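Local coordinates for protein anaphase-promoting complex subunit cut9 (Schizosaccharomyces pombe, PDB 2XPI) that serves as a tetratricopeptide-repeat subunit of the anaphase-promoting complex, the E3 ubiquitin ligase that controls progression through mitosis and G1, at residues 90-93 with 94-98; 103-106 with 107-111. All coordinates share one frame; numbering follows the deposited sequence.

Contact 1 (90-93 with 94-98); sequences WRHD and ALMQQ
The imidazole of His92 has the sulfur of Met96 beside it, one helical turn on: SD sits 4.4 Å from the ring centroid, approaching obliquely, and its nearest ring atom is NE2 of His92. Trp122 of helix 117-129 packs edge-to-face with the same ring. The Trp90 indole packs on Cys102 and Val106 of helix 100-114 and makes a cation-pi contact with Lys232 of the second subunit. All three residues ride on helix 83-96, the first helix of TPR 1. With CG of His92 anti to its backbone nitrogen (chi1 -157°) and the Met96 chain bent at chi2 and chi3, the two side chains run alongside each other in the same direction.

The carboxylate of Asp93 and the amide of Gln97 make the second side-chain pair, their planes 67° apart. Asp93 is gripped from outside the helix: its OD1 accepts a hydrogen bond from Ile196 N and its OD2 one from Thr50 N, both of the second subunit. This buried acid therefore belongs to the homodimer interface that TPR repeats 1-7 form.

Beneath the side chains the i to i+4 bonds run on, with Leu95 N meeting Arg91 O at 3.1 Å. A Schellman motif then ends the helix, with Gln98 as its C-prime residue at positive phi (59°) and Gln98 N bonded to Leu95 O at 2.7 Å.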
# COMPACT_ATOMS: atom_id res chain seq x y z
N TRP A 90 16.79 -9.11 -16.66
CA TRP A 90 15.43 -8.75 -17.02
C TRP A 90 14.53 -8.61 -15.79
O TRP A 90 13.82 -7.63 -15.64
CB TRP A 90 14.87 -9.78 -18.01
CG TRP A 90 13.47 -9.56 -18.44
CD1 TRP A 90 12.73 -8.43 -18.29
CD2 TRP A 90 12.63 -10.51 -19.10
NE1 TRP A 90 11.47 -8.61 -18.81
CE2 TRP A 90 11.38 -9.88 -19.31
CE3 TRP A 90 12.81 -11.82 -19.55
CZ2 TRP A 90 10.32 -10.53 -19.95
CZ3 TRP A 90 11.75 -12.46 -20.18
CH2 TRP A 90 10.52 -11.81 -20.37
N ARG A 91 14.57 -9.60 -14.91
CA ARG A 91 13.82 -9.53 -13.66
C ARG A 91 14.24 -8.29 -12.89
O ARG A 91 13.41 -7.54 -12.41
CB ARG A 91 14.09 -10.76 -12.82
CG ARG A 91 13.64 -10.64 -11.41
CD ARG A 91 14.32 -11.71 -10.58
NE ARG A 91 15.76 -11.48 -10.46
CZ ARG A 91 16.63 -12.42 -10.12
NH1 ARG A 91 16.20 -13.64 -9.87
NH2 ARG A 91 17.93 -12.14 -10.04
N HIS A 92 15.54 -8.05 -12.81
CA HIS A 92 16.03 -6.93 -12.03
C HIS A 92 15.47 -5.59 -12.51
O HIS A 92 15.06 -4.74 -11.72
CB HIS A 92 17.54 -6.88 -12.08
CG HIS A 92 18.16 -6.16 -10.93
ND1 HIS A 92 18.03 -6.60 -9.63
CD2 HIS A 92 18.92 -5.04 -10.88
CE1 HIS A 92 18.68 -5.78 -8.83
NE2 HIS A 92 19.23 -4.83 -9.56
N ASP A 93 15.46 -5.41 -13.82
CA ASP A 93 15.04 -4.14 -14.37
C ASP A 93 13.53 -4.00 -14.21
O ASP A 93 13.03 -2.91 -13.95
CB ASP A 93 15.47 -4.01 -15.82
CG ASP A 93 15.03 -2.72 -16.43
OD1 ASP A 93 14.15 -2.75 -17.30
OD2 ASP A 93 15.56 -1.66 -16.02
N ALA A 94 12.80 -5.10 -14.33
CA ALA A 94 11.36 -5.06 -14.11
C ALA A 94 11.03 -4.49 -12.71
O ALA A 94 10.24 -3.57 -12.58
CB ALA A 94 10.72 -6.45 -14.29
N LEU A 95 11.64 -5.09 -11.69
CA LEU A 95 11.56 -4.65 -10.32
C LEU A 95 11.78 -3.15 -10.26
O LEU A 95 10.92 -2.38 -9.84
CB LEU A 95 12.69 -5.32 -9.56
CG LEU A 95 12.43 -6.07 -8.26
CD1 LEU A 95 13.77 -6.43 -7.60
CD2 LEU A 95 11.56 -5.23 -7.36
N MET A 96 12.95 -2.74 -10.72
CA MET A 96 13.38 -1.37 -10.68
C MET A 96 12.36 -0.47 -11.35
O MET A 96 12.21 0.67 -10.97
CB MET A 96 14.72 -1.25 -11.39
CG MET A 96 15.88 -0.74 -10.55
SD MET A 96 16.55 -1.84 -9.30
CE MET A 96 15.31 -1.70 -8.05
N GLN A 97 11.67 -0.98 -12.36
CA GLN A 97 10.73 -0.17 -13.10
C GLN A 97 9.30 -0.37 -12.60
O GLN A 97 8.35 0.16 -13.19
CB GLN A 97 10.79 -0.47 -14.59
CG GLN A 97 12.08 -0.08 -15.26
CD GLN A 97 11.89 0.05 -16.75
OE1 GLN A 97 12.60 -0.57 -17.55
NE2 GLN A 97 10.91 0.85 -17.13
N GLN A 98 9.17 -1.12 -11.51
CA GLN A 98 7.88 -1.33 -10.86
C GLN A 98 6.88 -1.94 -11.81
O GLN A 98 5.68 -1.68 -11.74
CB GLN A 98 7.33 -0.02 -10.30
CG GLN A 98 8.32 0.68 -9.40
CD GLN A 98 7.81 2.01 -8.91
OE1 GLN A 98 7.13 2.09 -7.88
NE2 GLN A 98 8.14 3.08 -9.63

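Contact 2 (103-106 with 107-111); sequences AAFV and GEKVL
Gly107 N is hydrogen-bonded to Ala103 O at 2.8 Å, one of the i to i+4 bonds of the uninterrupted alpha-helix that carries both segments, helix 100-114, the second helix of the TPR 1 hairpin. Two residues on, Lys109 N to Phe105 O is a weak bond at 3.5 Å.

Over one face of the Phe105 ring, displaced toward the rim, lies the aliphatic part of Lys109. Its CD stands 4.1 Å from the ring centroid, close to the ring normal, in a CH-pi contact. Bends at chi2, chi3 and chi4 fold the lysine chain across the ring, and NZ goes on to a salt bridge with Asp306 of the second subunit. Tyr234 of that subunit stacks on the Phe105 ring, so the aromatic and the lysine both serve the dimer interface.

Glu108 lies back along its own helix, its OE2 at 3.8 Å from Ala104 CB, and the same oxygen is hydrogen-bonded to Tyr127 OH of helix 117-129. With an alanine here, the Tyr127 hydroxyl would probably lose this carboxylate partner, and the packing of the glutamate chain on Leu123 would probably go with it.

Val106 and Val110 follow each other on the side packed against helix 83-96, their nearest methyls, CG1 of Val106 and CG2 of Val110, 4.2 Å apart.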
# COMPACT_ATOMS: atom_id res chain seq x y z
N ALA A 103 8.21 -8.90 -13.41
CA ALA A 103 9.30 -9.38 -12.55
C ALA A 103 8.96 -10.69 -11.83
O ALA A 103 9.82 -11.54 -11.62
CB ALA A 103 9.69 -8.28 -11.53
N ALA A 104 7.71 -10.83 -11.43
CA ALA A 104 7.22 -12.10 -10.89
C ALA A 104 7.24 -13.17 -11.97
O ALA A 104 7.63 -14.30 -11.71
CB ALA A 104 5.81 -11.94 -10.33
N PHE A 105 6.85 -12.81 -13.18
CA PHE A 105 6.86 -13.77 -14.27
C PHE A 105 8.26 -14.28 -14.58
O PHE A 105 8.47 -15.48 -14.75
CB PHE A 105 6.24 -13.16 -15.53
CG PHE A 105 6.23 -14.08 -16.71
CD1 PHE A 105 5.39 -15.19 -16.73
CD2 PHE A 105 7.04 -13.84 -17.81
CE1 PHE A 105 5.37 -16.05 -17.84
CE2 PHE A 105 7.02 -14.69 -18.91
CZ PHE A 105 6.19 -15.80 -18.93
N VAL A 106 9.23 -13.38 -14.66
CA VAL A 106 10.59 -13.77 -15.03
C VAL A 106 11.28 -14.42 -13.86
O VAL A 106 11.98 -15.42 -14.02
CB VAL A 106 11.42 -12.59 -15.55
CG1 VAL A 106 12.81 -13.03 -15.91
CG2 VAL A 106 10.74 -11.95 -16.74
N GLY A 107 11.05 -13.85 -12.67
CA GLY A 107 11.64 -14.35 -11.43
C GLY A 107 11.21 -15.76 -11.10
O GLY A 107 11.99 -16.55 -10.59
N GLU A 108 9.95 -16.08 -11.38
CA GLU A 108 9.46 -17.43 -11.20
C GLU A 108 10.14 -18.42 -12.16
O GLU A 108 10.43 -19.56 -11.77
CB GLU A 108 7.92 -17.46 -11.30
CG GLU A 108 7.20 -16.74 -10.14
CD GLU A 108 5.77 -16.24 -10.49
OE1 GLU A 108 5.30 -16.53 -11.63
OE2 GLU A 108 5.13 -15.57 -9.63
N LYS A 109 10.42 -18.01 -13.39
CA LYS A 109 11.09 -18.92 -14.35
C LYS A 109 12.56 -19.22 -14.04
O LYS A 109 13.01 -20.35 -14.23
CB LYS A 109 10.94 -18.44 -15.79
CG LYS A 109 9.72 -19.01 -16.48
CD LYS A 109 8.62 -17.99 -16.62
CE LYS A 109 7.26 -18.61 -16.35
NZ LYS A 109 7.13 -19.08 -14.92
N VAL A 110 13.31 -18.22 -13.56
CA VAL A 110 14.72 -18.42 -13.18
C VAL A 110 14.87 -19.27 -11.93
O VAL A 110 15.86 -20.01 -11.78
CB VAL A 110 15.41 -17.10 -12.84
CG1 VAL A 110 16.89 -17.28 -12.99
CG2 VAL A 110 14.91 -15.97 -13.71
N LEU A 111 13.92 -19.12 -11.01
CA LEU A 111 13.97 -19.89 -9.77
C LEU A 111 13.62 -21.34 -10.09
O LEU A 111 14.27 -22.26 -9.59
CB LEU A 111 13.03 -19.30 -8.69
CG LEU A 111 13.04 -20.05 -7.35
CD1 LEU A 111 14.45 -20.14 -6.77
CD2 LEU A 111 12.09 -19.43 -6.33

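In the fold
Contacts 1 and 2 lie on the two successive helices of TPR 1, and the hairpin brings them face to face, their centres about 11 Å apart. Trp90 packs on Val106, and the methyls of Ala94 and Ala103 meet at 3.5 Å between their CB atoms. All the touching residues of contact 1 are buried; contact 2 keeps two partly exposed ones, Ala104 and Glu108. Both also pack on helix 117-129 and reach the second subunit, but by different chemistry: contact 1, near the end of its helix, uses carboxylate oxygens and a tryptophan ring facing a lysine, while contact 2, in mid-helix, uses a stacked phenylalanine and a lysine ammonium in a salt bridge.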